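PDB 2GIY: envelope glycoprotein E, which pairs with gI to form a heterodimer that binds the Fc part of host IgG and is required for cell-to-cell spread of the virus in epithelial cells. Local coordinates for residues Y45-V50 / R98-C103; V11-E16 / V33-I38; F23-T28 / A138-S143; S143-C148 / H161-T166. All blocks are in the same frame, centred on the assembly; numbering follows the deposited sequence.

Contact 1: Y45-V50 / R98-C103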
loop_
_atom_site.group_PDB
_atom_site.type_symbol
_atom_site.label_atom_id
_atom_site.label_comp_id
_atom_site.label_asym_id
_atom_site.label_seq_id
_atom_site.Cartn_x
_atom_site.Cartn_y
_atom_site.Cartn_z
ATOM N N TYR A 45 -14.302 -16.036 1.644
ATOM C CA TYR A 45 -14.417 -14.671 2.130
ATOM C C TYR A 45 -15.336 -13.832 1.259
ATOM O O TYR A 45 -15.676 -14.213 0.136
ATOM C CB TYR A 45 -13.036 -13.999 2.205
ATOM C CG TYR A 45 -12.340 -13.777 0.872
ATOM C CD1 TYR A 45 -11.593 -14.793 0.268
ATOM C CD2 TYR A 45 -12.408 -12.539 0.226
ATOM C CE1 TYR A 45 -10.926 -14.579 -0.946
ATOM C CE2 TYR A 45 -11.749 -12.317 -0.989
ATOM C CZ TYR A 45 -11.012 -13.339 -1.567
ATOM O OH TYR A 45 -10.368 -13.120 -2.767
ATOM N N SER A 46 -15.751 -12.689 1.796
ATOM C CA SER A 46 -16.589 -11.758 1.057
ATOM C C SER A 46 -15.708 -10.539 0.818
ATOM O O SER A 46 -14.726 -10.330 1.529
ATOM C CB SER A 46 -17.816 -11.357 1.876
ATOM O OG SER A 46 -17.442 -10.589 3.008
ATOM N N MET A 47 -16.035 -9.747 -0.192
ATOM C CA MET A 47 -15.250 -8.552 -0.474
ATOM C C MET A 47 -16.160 -7.440 -0.949
ATOM O O MET A 47 -17.166 -7.693 -1.613
ATOM C CB MET A 47 -14.182 -8.839 -1.542
ATOM C CG MET A 47 -13.271 -7.654 -1.840
ATOM S SD MET A 47 -11.898 -8.049 -2.948
ATOM C CE MET A 47 -12.684 -7.829 -4.549
ATOM N N ASP A 48 -15.817 -6.209 -0.582
ATOM C CA ASP A 48 -16.583 -5.046 -0.999
ATOM C C ASP A 48 -15.621 -3.943 -1.426
ATOM O O ASP A 48 -14.716 -3.578 -0.675
ATOM C CB ASP A 48 -17.458 -4.528 0.148
ATOM C CG ASP A 48 -18.458 -5.553 0.632
ATOM O OD1 ASP A 48 -19.426 -5.832 -0.105
ATOM O OD2 ASP A 48 -18.273 -6.079 1.751
ATOM N N VAL A 49 -15.793 -3.434 -2.642
ATOM C CA VAL A 49 -14.960 -2.338 -3.120
ATOM C C VAL A 49 -15.891 -1.141 -3.018
ATOM O O VAL A 49 -16.879 -1.038 -3.744
ATOM C CB VAL A 49 -14.502 -2.557 -4.571
ATOM C CG1 VAL A 49 -13.751 -1.324 -5.074
ATOM C CG2 VAL A 49 -13.597 -3.789 -4.640
ATOM N N VAL A 50 -15.572 -0.239 -2.100
ATOM C CA VAL A 50 -16.417 0.917 -1.842
ATOM C C VAL A 50 -15.815 2.247 -2.240
ATOM O O VAL A 50 -14.654 2.525 -1.937
ATOM C CB VAL A 50 -16.766 0.999 -0.328
ATOM C CG1 VAL A 50 -17.608 2.232 -0.045
ATOM C CG2 VAL A 50 -17.495 -0.263 0.112
ATOM N N ARG A 98 -19.184 -2.335 -5.087
ATOM C CA ARG A 98 -19.220 -3.547 -5.892
ATOM C C ARG A 98 -18.933 -4.642 -4.873
ATOM O O ARG A 98 -17.896 -4.618 -4.192
ATOM C CB ARG A 98 -18.160 -3.525 -7.002
ATOM C CG ARG A 98 -18.415 -4.565 -8.086
ATOM C CD ARG A 98 -17.456 -4.442 -9.268
ATOM N NE ARG A 98 -17.875 -3.470 -10.283
ATOM C CZ ARG A 98 -18.928 -3.618 -11.088
ATOM N NH1 ARG A 98 -19.693 -4.696 -11.002
ATOM N NH2 ARG A 98 -19.194 -2.705 -12.010
ATOM N N SER A 99 -19.862 -5.587 -4.746
ATOM C CA SER A 99 -19.720 -6.659 -3.771
ATOM C C SER A 99 -19.428 -8.014 -4.387
ATOM O O SER A 99 -19.850 -8.308 -5.505
ATOM C CB SER A 99 -20.983 -6.743 -2.913
ATOM O OG SER A 99 -21.216 -5.505 -2.263
ATOM N N TYR A 100 -18.697 -8.828 -3.632
ATOM C CA TYR A 100 -18.303 -10.162 -4.060
ATOM C C TYR A 100 -18.631 -11.118 -2.918
ATOM O O TYR A 100 -18.458 -10.779 -1.748
ATOM C CB TYR A 100 -16.793 -10.201 -4.344
ATOM C CG TYR A 100 -16.296 -9.115 -5.282
ATOM C CD1 TYR A 100 -16.243 -7.775 -4.876
ATOM C CD2 TYR A 100 -15.890 -9.425 -6.577
ATOM C CE1 TYR A 100 -15.798 -6.774 -5.742
ATOM C CE2 TYR A 100 -15.444 -8.434 -7.453
ATOM C CZ TYR A 100 -15.401 -7.112 -7.030
ATOM O OH TYR A 100 -14.970 -6.146 -7.902
ATOM N N ALA A 101 -19.105 -12.313 -3.252
ATOM C CA ALA A 101 -19.448 -13.281 -2.222
ATOM C C ALA A 101 -19.013 -14.683 -2.615
ATOM O O ALA A 101 -18.981 -15.022 -3.802
ATOM C CB ALA A 101 -20.947 -13.245 -1.957
ATOM N N GLY A 102 -18.681 -15.490 -1.612
ATOM C CA GLY A 102 -18.242 -16.855 -1.859
ATOM C C GLY A 102 -16.879 -16.894 -2.526
ATOM O O GLY A 102 -16.566 -17.824 -3.264
ATOM N N CYS A 103 -16.065 -15.877 -2.265
ATOM C CA CYS A 103 -14.733 -15.797 -2.855
ATOM C C CYS A 103 -13.754 -16.741 -2.174
ATOM O O CYS A 103 -13.921 -17.090 -1.009
ATOM C CB CYS A 103 -14.189 -14.370 -2.740
ATOM S SG CYS A 103 -15.270 -13.083 -3.432
#

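Contact 2: V11-E16 / V33-I38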
loop_
_atom_site.group_PDB
_atom_site.type_symbol
_atom_site.label_atom_id
_atom_site.label_comp_id
_atom_site.label_asym_id
_atom_site.label_seq_id
_atom_site.Cartn_x
_atom_site.Cartn_y
_atom_site.Cartn_z
ATOM N N VAL A 11 -6.310 -12.883 3.712
ATOM C CA VAL A 11 -6.214 -12.296 2.384
ATOM C C VAL A 11 -5.383 -11.021 2.408
ATOM O O VAL A 11 -5.442 -10.254 3.368
ATOM C CB VAL A 11 -7.615 -11.939 1.835
ATOM C CG1 VAL A 11 -7.505 -11.435 0.397
ATOM C CG2 VAL A 11 -8.531 -13.153 1.918
ATOM N N THR A 12 -4.601 -10.809 1.353
ATOM C CA THR A 12 -3.791 -9.606 1.230
ATOM C C THR A 12 -4.314 -8.799 0.048
ATOM O O THR A 12 -4.480 -9.332 -1.045
ATOM C CB THR A 12 -2.306 -9.933 0.971
ATOM O OG1 THR A 12 -1.730 -10.505 2.149
ATOM C CG2 THR A 12 -1.542 -8.671 0.595
ATOM N N VAL A 13 -4.586 -7.519 0.273
ATOM C CA VAL A 13 -5.071 -6.660 -0.796
ATOM C C VAL A 13 -4.107 -5.501 -0.989
ATOM O O VAL A 13 -3.732 -4.826 -0.029
ATOM C CB VAL A 13 -6.471 -6.095 -0.487
ATOM C CG1 VAL A 13 -6.948 -5.229 -1.657
ATOM C CG2 VAL A 13 -7.452 -7.233 -0.233
ATOM N N ARG A 14 -3.703 -5.282 -2.236
ATOM C CA ARG A 14 -2.783 -4.203 -2.568
ATOM C C ARG A 14 -3.489 -3.286 -3.561
ATOM O O ARG A 14 -4.100 -3.761 -4.513
ATOM C CB ARG A 14 -1.502 -4.774 -3.187
ATOM C CG ARG A 14 -0.361 -3.772 -3.280
ATOM C CD ARG A 14 0.949 -4.406 -3.751
ATOM N NE ARG A 14 0.968 -4.686 -5.185
ATOM C CZ ARG A 14 0.413 -5.749 -5.760
ATOM N NH1 ARG A 14 -0.216 -6.657 -5.025
ATOM N NH2 ARG A 14 0.484 -5.904 -7.073
ATOM N N MET A 15 -3.419 -1.978 -3.322
ATOM C CA MET A 15 -4.057 -1.001 -4.197
ATOM C C MET A 15 -3.063 0.047 -4.688
ATOM O O MET A 15 -2.178 0.475 -3.945
ATOM C CB MET A 15 -5.203 -0.297 -3.464
ATOM C CG MET A 15 -5.979 0.686 -4.332
ATOM S SD MET A 15 -7.169 1.674 -3.391
ATOM C CE MET A 15 -8.244 0.390 -2.767
ATOM N N GLU A 16 -3.224 0.458 -5.939
ATOM C CA GLU A 16 -2.354 1.462 -6.544
ATOM C C GLU A 16 -3.179 2.427 -7.384
ATOM O O GLU A 16 -4.065 2.015 -8.126
ATOM C CB GLU A 16 -1.309 0.789 -7.440
ATOM C CG GLU A 16 -0.204 0.051 -6.701
ATOM C CD GLU A 16 0.898 0.980 -6.228
ATOM O OE1 GLU A 16 1.508 1.659 -7.082
ATOM O OE2 GLU A 16 1.160 1.032 -5.006
ATOM N N VAL A 33 -7.519 2.811 -10.997
ATOM C CA VAL A 33 -7.107 2.140 -9.778
ATOM C C VAL A 33 -6.794 0.682 -10.083
ATOM O O VAL A 33 -7.502 0.036 -10.856
ATOM C CB VAL A 33 -8.231 2.188 -8.717
ATOM C CG1 VAL A 33 -7.779 1.499 -7.437
ATOM C CG2 VAL A 33 -8.619 3.634 -8.441
ATOM N N SER A 34 -5.721 0.178 -9.485
ATOM C CA SER A 34 -5.327 -1.211 -9.666
ATOM C C SER A 34 -5.441 -1.884 -8.308
ATOM O O SER A 34 -4.901 -1.395 -7.312
ATOM C CB SER A 34 -3.887 -1.302 -10.175
ATOM O OG SER A 34 -3.532 -2.650 -10.419
ATOM N N ILE A 35 -6.149 -3.004 -8.266
ATOM C CA ILE A 35 -6.346 -3.725 -7.017
ATOM C C ILE A 35 -6.074 -5.209 -7.212
ATOM O O ILE A 35 -6.661 -5.843 -8.086
ATOM C CB ILE A 35 -7.794 -3.566 -6.519
ATOM C CG1 ILE A 35 -8.094 -2.089 -6.250
ATOM C CG2 ILE A 35 -8.007 -4.398 -5.256
ATOM C CD1 ILE A 35 -9.559 -1.808 -6.041
ATOM N N HIS A 36 -5.193 -5.754 -6.384
ATOM C CA HIS A 36 -4.851 -7.166 -6.449
ATOM C C HIS A 36 -5.179 -7.810 -5.115
ATOM O O HIS A 36 -4.951 -7.226 -4.058
ATOM C CB HIS A 36 -3.361 -7.340 -6.748
ATOM C CG HIS A 36 -2.963 -6.878 -8.114
ATOM N ND1 HIS A 36 -2.849 -7.735 -9.187
ATOM C CD2 HIS A 36 -2.673 -5.643 -8.586
ATOM C CE1 HIS A 36 -2.506 -7.047 -10.262
ATOM N NE2 HIS A 36 -2.393 -5.775 -9.924
ATOM N N ALA A 37 -5.727 -9.016 -5.171
ATOM C CA ALA A 37 -6.066 -9.739 -3.957
ATOM C C ALA A 37 -5.363 -11.085 -3.997
ATOM O O ALA A 37 -5.356 -11.758 -5.028
ATOM C CB ALA A 37 -7.580 -9.928 -3.861
ATOM N N ILE A 38 -4.753 -11.466 -2.880
ATOM C CA ILE A 38 -4.058 -12.742 -2.788
ATOM C C ILE A 38 -4.587 -13.506 -1.579
ATOM O O ILE A 38 -4.402 -13.079 -0.441
ATOM C CB ILE A 38 -2.528 -12.555 -2.622
ATOM C CG1 ILE A 38 -1.954 -11.799 -3.821
ATOM C CG2 ILE A 38 -1.850 -13.915 -2.490
ATOM C CD1 ILE A 38 -0.446 -11.604 -3.766
#

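Contact 3: F23-T28 / A138-S143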
loop_
_atom_site.group_PDB
_atom_site.type_symbol
_atom_site.label_atom_id
_atom_site.label_comp_id
_atom_site.label_asym_id
_atom_site.label_seq_id
_atom_site.Cartn_x
_atom_site.Cartn_y
_atom_site.Cartn_z
ATOM N N PHE A 23 -9.243 17.566 -14.231
ATOM C CA PHE A 23 -10.022 17.540 -15.458
ATOM C C PHE A 23 -10.588 18.912 -15.799
ATOM O O PHE A 23 -10.733 19.771 -14.931
ATOM C CB PHE A 23 -11.168 16.525 -15.338
ATOM C CG PHE A 23 -12.300 16.970 -14.444
ATOM C CD1 PHE A 23 -13.306 17.806 -14.931
ATOM C CD2 PHE A 23 -12.365 16.547 -13.121
ATOM C CE1 PHE A 23 -14.367 18.213 -14.114
ATOM C CE2 PHE A 23 -13.418 16.947 -12.292
ATOM C CZ PHE A 23 -14.423 17.783 -12.792
ATOM N N SER A 24 -10.898 19.108 -17.076
ATOM C CA SER A 24 -11.494 20.354 -17.542
ATOM C C SER A 24 -12.937 20.003 -17.877
ATOM O O SER A 24 -13.211 18.912 -18.380
ATOM C CB SER A 24 -10.767 20.871 -18.789
ATOM O OG SER A 24 -9.435 21.243 -18.479
ATOM N N PRO A 25 -13.882 20.910 -17.587
ATOM C CA PRO A 25 -15.300 20.664 -17.867
ATOM C C PRO A 25 -15.579 20.191 -19.295
ATOM O O PRO A 25 -15.085 20.776 -20.265
ATOM C CB PRO A 25 -15.946 22.015 -17.575
ATOM C CG PRO A 25 -15.078 22.566 -16.488
ATOM C CD PRO A 25 -13.688 22.241 -16.987
ATOM N N GLY A 26 -16.372 19.132 -19.414
ATOM C CA GLY A 26 -16.703 18.602 -20.724
ATOM C C GLY A 26 -15.910 17.367 -21.106
ATOM O O GLY A 26 -16.277 16.655 -22.043
ATOM N N GLU A 27 -14.820 17.107 -20.391
ATOM C CA GLU A 27 -13.992 15.945 -20.683
ATOM C C GLU A 27 -14.627 14.660 -20.171
ATOM O O GLU A 27 -15.471 14.675 -19.276
ATOM C CB GLU A 27 -12.604 16.087 -20.050
ATOM C CG GLU A 27 -11.781 17.256 -20.559
ATOM C CD GLU A 27 -10.344 17.205 -20.074
ATOM O OE1 GLU A 27 -10.125 16.921 -18.878
ATOM O OE2 GLU A 27 -9.430 17.456 -20.888
ATOM N N THR A 28 -14.216 13.547 -20.762
ATOM C CA THR A 28 -14.691 12.236 -20.351
ATOM C C THR A 28 -13.433 11.489 -19.951
ATOM O O THR A 28 -12.451 11.470 -20.691
ATOM C CB THR A 28 -15.401 11.495 -21.500
ATOM O OG1 THR A 28 -16.638 12.151 -21.793
ATOM C CG2 THR A 28 -15.686 10.048 -21.111
ATOM N N ALA A 138 -17.794 15.578 -17.814
ATOM C CA ALA A 138 -17.483 16.027 -16.461
ATOM C C ALA A 138 -17.745 17.515 -16.252
ATOM O O ALA A 138 -17.495 18.333 -17.136
ATOM C CB ALA A 138 -16.026 15.703 -16.135
ATOM N N SER A 139 -18.261 17.857 -15.076
ATOM C CA SER A 139 -18.543 19.249 -14.750
ATOM C C SER A 139 -18.056 19.521 -13.333
ATOM O O SER A 139 -17.686 18.600 -12.610
ATOM C CB SER A 139 -20.047 19.540 -14.859
ATOM O OG SER A 139 -20.754 19.072 -13.718
ATOM N N PRO A 140 -18.032 20.797 -12.923
ATOM C CA PRO A 140 -17.573 21.133 -11.572
ATOM C C PRO A 140 -18.299 20.382 -10.454
ATOM O O PRO A 140 -17.764 20.237 -9.353
ATOM C CB PRO A 140 -17.796 22.642 -11.505
ATOM C CG PRO A 140 -17.537 23.069 -12.918
ATOM C CD PRO A 140 -18.279 22.017 -13.714
ATOM N N GLN A 141 -19.507 19.891 -10.738
ATOM C CA GLN A 141 -20.293 19.163 -9.738
ATOM C C GLN A 141 -19.594 17.865 -9.314
ATOM O O GLN A 141 -19.850 17.337 -8.230
ATOM C CB GLN A 141 -21.680 18.816 -10.301
ATOM C CG GLN A 141 -21.693 17.517 -11.117
ATOM C CD GLN A 141 -22.905 17.364 -12.016
ATOM O OE1 GLN A 141 -23.032 18.050 -13.032
ATOM N NE2 GLN A 141 -23.805 16.458 -11.649
ATOM N N HIS A 142 -18.719 17.352 -10.175
ATOM C CA HIS A 142 -18.006 16.103 -9.896
ATOM C C HIS A 142 -16.732 16.270 -9.071
ATOM O O HIS A 142 -16.164 15.286 -8.605
ATOM C CB HIS A 142 -17.651 15.403 -11.212
ATOM C CG HIS A 142 -18.843 14.990 -12.015
ATOM N ND1 HIS A 142 -19.017 15.358 -13.333
ATOM C CD2 HIS A 142 -19.917 14.233 -11.691
ATOM C CE1 HIS A 142 -20.147 14.845 -13.785
ATOM N NE2 HIS A 142 -20.712 14.158 -12.809
ATOM N N SER A 143 -16.285 17.508 -8.891
ATOM C CA SER A 143 -15.063 17.767 -8.143
ATOM C C SER A 143 -15.185 17.406 -6.667
ATOM O O SER A 143 -16.194 17.702 -6.027
ATOM C CB SER A 143 -14.670 19.239 -8.286
ATOM O OG SER A 143 -14.448 19.562 -9.656
#

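Contact 4: S143-C148 / H161-T166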
loop_
_atom_site.group_PDB
_atom_site.type_symbol
_atom_site.label_atom_id
_atom_site.label_comp_id
_atom_site.label_asym_id
_atom_site.label_seq_id
_atom_site.Cartn_x
_atom_site.Cartn_y
_atom_site.Cartn_z
ATOM N N SER A 143 -16.285 17.508 -8.891
ATOM C CA SER A 143 -15.063 17.767 -8.143
ATOM C C SER A 143 -15.185 17.406 -6.667
ATOM O O SER A 143 -16.194 17.702 -6.027
ATOM C CB SER A 143 -14.670 19.239 -8.286
ATOM O OG SER A 143 -14.448 19.562 -9.656
ATOM N N GLY A 144 -14.148 16.768 -6.133
ATOM C CA GLY A 144 -14.168 16.397 -4.733
ATOM C C GLY A 144 -13.079 15.409 -4.381
ATOM O O GLY A 144 -12.221 15.089 -5.208
ATOM N N LEU A 145 -13.108 14.931 -3.143
ATOM C CA LEU A 145 -12.127 13.962 -2.689
ATOM C C LEU A 145 -12.781 12.591 -2.688
ATOM O O LEU A 145 -13.778 12.368 -1.994
ATOM C CB LEU A 145 -11.638 14.313 -1.283
ATOM C CG LEU A 145 -10.734 13.278 -0.610
ATOM C CD1 LEU A 145 -9.483 13.056 -1.450
ATOM C CD2 LEU A 145 -10.363 13.755 0.788
ATOM N N TYR A 146 -12.220 11.681 -3.476
ATOM C CA TYR A 146 -12.745 10.326 -3.573
ATOM C C TYR A 146 -11.824 9.323 -2.894
ATOM O O TYR A 146 -10.605 9.398 -3.027
ATOM C CB TYR A 146 -12.910 9.923 -5.045
ATOM C CG TYR A 146 -13.963 10.704 -5.797
ATOM C CD1 TYR A 146 -13.773 12.053 -6.111
ATOM C CD2 TYR A 146 -15.162 10.102 -6.176
ATOM C CE1 TYR A 146 -14.755 12.782 -6.782
ATOM C CE2 TYR A 146 -16.150 10.825 -6.850
ATOM C CZ TYR A 146 -15.937 12.162 -7.148
ATOM O OH TYR A 146 -16.904 12.871 -7.820
ATOM N N LEU A 147 -12.421 8.391 -2.161
ATOM C CA LEU A 147 -11.671 7.339 -1.496
ATOM C C LEU A 147 -12.204 5.997 -1.981
ATOM O O LEU A 147 -13.417 5.804 -2.110
ATOM C CB LEU A 147 -11.831 7.416 0.030
ATOM C CG LEU A 147 -10.764 8.192 0.815
ATOM C CD1 LEU A 147 -10.814 9.666 0.447
ATOM C CD2 LEU A 147 -10.992 8.004 2.315
ATOM N N CYS A 148 -11.293 5.082 -2.271
ATOM C CA CYS A 148 -11.668 3.746 -2.693
ATOM C C CYS A 148 -11.212 2.866 -1.540
ATOM O O CYS A 148 -10.029 2.851 -1.198
ATOM C CB CYS A 148 -10.949 3.355 -3.985
ATOM S SG CYS A 148 -11.435 1.708 -4.580
ATOM N N HIS A 161 -6.798 7.229 -1.994
ATOM C CA HIS A 161 -7.569 8.434 -2.259
ATOM C C HIS A 161 -7.172 9.071 -3.581
ATOM O O HIS A 161 -6.028 8.944 -4.037
ATOM C CB HIS A 161 -7.398 9.452 -1.125
ATOM C CG HIS A 161 -5.997 9.967 -0.973
ATOM N ND1 HIS A 161 -4.985 9.224 -0.404
ATOM C CD2 HIS A 161 -5.441 11.152 -1.320
ATOM C CE1 HIS A 161 -3.867 9.929 -0.404
ATOM N NE2 HIS A 161 -4.117 11.103 -0.956
ATOM N N ILE A 162 -8.137 9.746 -4.197
ATOM C CA ILE A 162 -7.924 10.440 -5.455
ATOM C C ILE A 162 -8.695 11.749 -5.420
ATOM O O ILE A 162 -9.910 11.743 -5.227
ATOM C CB ILE A 162 -8.473 9.658 -6.669
ATOM C CG1 ILE A 162 -7.967 8.217 -6.664
ATOM C CG2 ILE A 162 -8.042 10.353 -7.960
ATOM C CD1 ILE A 162 -8.581 7.377 -7.770
ATOM N N THR A 163 -7.997 12.870 -5.575
ATOM C CA THR A 163 -8.687 14.145 -5.626
ATOM C C THR A 163 -8.994 14.331 -7.104
ATOM O O THR A 163 -8.089 14.475 -7.936
ATOM C CB THR A 163 -7.812 15.312 -5.125
ATOM O OG1 THR A 163 -7.582 15.167 -3.719
ATOM C CG2 THR A 163 -8.519 16.640 -5.366
ATOM N N ILE A 164 -10.279 14.293 -7.428
ATOM C CA ILE A 164 -10.735 14.428 -8.801
ATOM C C ILE A 164 -11.432 15.765 -8.931
ATOM O O ILE A 164 -12.501 15.969 -8.355
ATOM C CB ILE A 164 -11.721 13.306 -9.146
ATOM C CG1 ILE A 164 -11.062 11.953 -8.872
ATOM C CG2 ILE A 164 -12.161 13.420 -10.606
ATOM C CD1 ILE A 164 -11.982 10.754 -9.094
ATOM N N SER A 165 -10.845 16.680 -9.691
ATOM C CA SER A 165 -11.473 17.989 -9.817
ATOM C C SER A 165 -10.871 18.904 -10.862
ATOM O O SER A 165 -9.892 18.565 -11.529
ATOM C CB SER A 165 -11.428 18.703 -8.472
ATOM O OG SER A 165 -10.094 18.896 -8.062
ATOM N N THR A 166 -11.490 20.072 -11.003
ATOM C CA THR A 166 -11.010 21.081 -11.930
ATOM C C THR A 166 -9.876 21.777 -11.187
ATOM O O THR A 166 -9.763 21.651 -9.967
ATOM C CB THR A 166 -12.102 22.110 -12.266
ATOM O OG1 THR A 166 -12.493 22.808 -11.073
ATOM C CG2 THR A 166 -13.315 21.419 -12.866
#

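Contact 1: Y45-V50 / R98-C103
The carbonyl oxygen of Met47 is approached by three groups. Tyr100 N donates a 2.8 Å hydrogen bond to Met47 O, Ser99 CA makes a longer CA-H...O contact with it, and the edge of the Tyr100 ring lies alongside, with CD1 3.4 Å from Met47 O and that oxygen in the ring plane. The same tyrosine is also covered from one face. Met47 CG is anti to its backbone N, and a bend at chi3 (86°) brings CE back over the middle of the Tyr100 ring, 3.4 Å above the plane. This is a CH-pi contact, and the sulfur stands farther off in an oblique Met-aromatic approach. At the other end of the pairing, past the bulge, Cys103 CB sits over the centre of the Tyr45 ring, 3.5 Å above it, while Cys103 SG is tied by a disulfide to Cys112. Val49 CG2 closes the row at 3.9 Å from Tyr100 CE1. Ile181 in the tag-derived tail of the second subunit packs on Met47, Val49 and Tyr100. On the opposite face Asp48 and Ser99 form a polar pair: Ser99 OG donates to Asp48 OD1 at 2.8 Å, meeting that oxygen nearly along its C-O axis. Between Tyr45 and Met47 the pairing slips by one residue, a beta bulge with the extra residue in 98-103, where Gly102 takes a positive phi (69°). The strands are otherwise regularly antiparallel, consistent with the C-C' pair of an immunoglobulin V-type domain, here the C-terminal domain of the gE ectodomain.

Contact 2: V11-E16 / V33-I38
Over one face of the His36 ring lies Arg14 NH2, the guanidinium plane turned only 23° from that of the imidazole. NH2 does most of the touching, 3.5 Å from His36 CD2, while NH1 reaches back to His36 CB at 3.7 Å. The two side chains run side by side in the same direction. Arg14 CG is anti to its backbone N, and a bend at chi3 (76°) turns NE aside. The charged end has its strong partner across the subunit boundary, where NH1 forms a salt bridge with Glu67 of the second subunit; His36 ND1 makes a weak hydrogen bond to Pro178 O of that subunit. Beneath this pair the backbones are closely matched: Thr12 with Ile38, Arg14 with His36 and Glu16 with Ser34 are hydrogen-bonded pairs, as in the 2.9 Å bond from Arg14 N to His36 O. Val13 with Ala37 and Met15 with Ile35 are the non-hydrogen-bonded pairs between them. Their side chains occupy the other, apolar face. There Val13 CG1 touches Ile35 CG2 obliquely at 3.8 Å, and Met15 CG lies 3.7 Å from Val33 CG1 and 4.0 Å from Ile35 CG1. Val13 and Met15 also pack on Val150 of strand 144-152, which belongs to the larger sheet. The Arg14/His36 face meets the second subunit, though Ile35 on the apolar face also touches Ile181 of that subunit. All this befits a strand pair, consistent with A and B, in the second sheet of a V-type immunoglobulin sandwich.

Contact 3: F23-T28 / A138-S143
Gly26 and Ala138 join two loops at one end of the immunoglobulin-type domain by backbone hydrogen bonds: a type II beta turn, Ser24 to Glu27, and the connection holding the 3-10 turn 140-142. Gly26 N gives a 2.7 Å bond to Ala138 O, and Ala138 N returns one to Glu27 O at 2.9 Å, so a single alanine is held through both its N-H and its carbonyl. Gly26 has positive phi (101°) at the third position of the turn, where a side chain would press on the preceding carbonyl.

Polar side chains hold each loop. Ser24 N donates to Glu27 OE1 from above the carboxylate plane. In the other loop Ser139 N donates to His142 ND1 at 3.1 Å, and one bond leads outside it, from His142 NE2 to Pro122 O; this pairing is consistent with a proton on NE2. Ser139 OG donates to Gln141 OE1 at 2.6 Å.

Apolar contact comes chiefly from Phe23, whose CG occupies the crowded position between backbone N and carbonyl carbon (chi1 73°). Its CE1 meets Ala138 CB at 3.6 Å. The tip of the ring reaches further, its edge facing a carbonyl: CZ lies 3.4 Å from Ser139 O, close to the ring plane.

Contact 4: S143-C148 / H161-T166
Tyr146, Ile164 and Ser143 are the three residues with the most surface buried in this antiparallel pairing, part of the 144-152/155-165 hairpin, consistent with the F and G strands of a V-type fold. Tyr146 OH bonds to His142 O four residues earlier, a tyrosine corner as in many immunoglobulin-like domains. The Ile164 and Tyr146 side chains cross at about a right angle, and Ile164 CD1 sits 3.7 Å above one face of the ring, displaced toward the rim, in a CH-pi contact. Near the plane of the same ring, at its edge, is Ile162 O, which accepts Tyr146 N; Ile162 N in turn donates to Tyr146 O at 2.8 Å.

At the open end of the hairpin Ser143 CB and Ser165 CB are only 3.3 Å apart, tighter than ordinary van der Waals contact. Ser143 CA comes within 3.1 Å of Ile164 O. Chi1 of -60° sets Ser143 OG anti to its carbonyl carbon, where it receives Thr166 N in a long bond of 3.3 Å; Gln169 OE1 is its stronger partner. Gly144 N bonds to Ile164 O at 2.9 Å.

The face with Leu145, Leu147, His161 and Thr163 is covered by strands 63-66 and 173-176. On it Leu147 CD1 touches His161 CB at 3.8 Å, and the Leu145 and Thr163 side chains cross obliquely, with Leu145 CD1 3.6 Å from Thr163 OG1.

Overall arrangement
Contacts 1 and 4 belong to one sheet, with strands 45-54 and 144-152 side by side in it; Val49 CG1 touches Cys148 SG at 3.8 Å. Contact 2 lies across the sandwich and meets both: Tyr45 CD1 is 3.8 Å from Val11 CG2, and Met15 CE is 3.4 Å from Cys148 O. Contact 3 runs straight into contact 4, sharing Ser143, with a probable hydrogen bond of 3.0 Å from Phe23 N to Ser165 O. It is remote from contact 1, their centres about 30 Å apart. The Fc-binding region, residues 24-169, takes in contacts 1 and 4 entirely. Contacts 1 and 2 also touch the second subunit, whereas no other chain of the assembly reaches contacts 3 and 4.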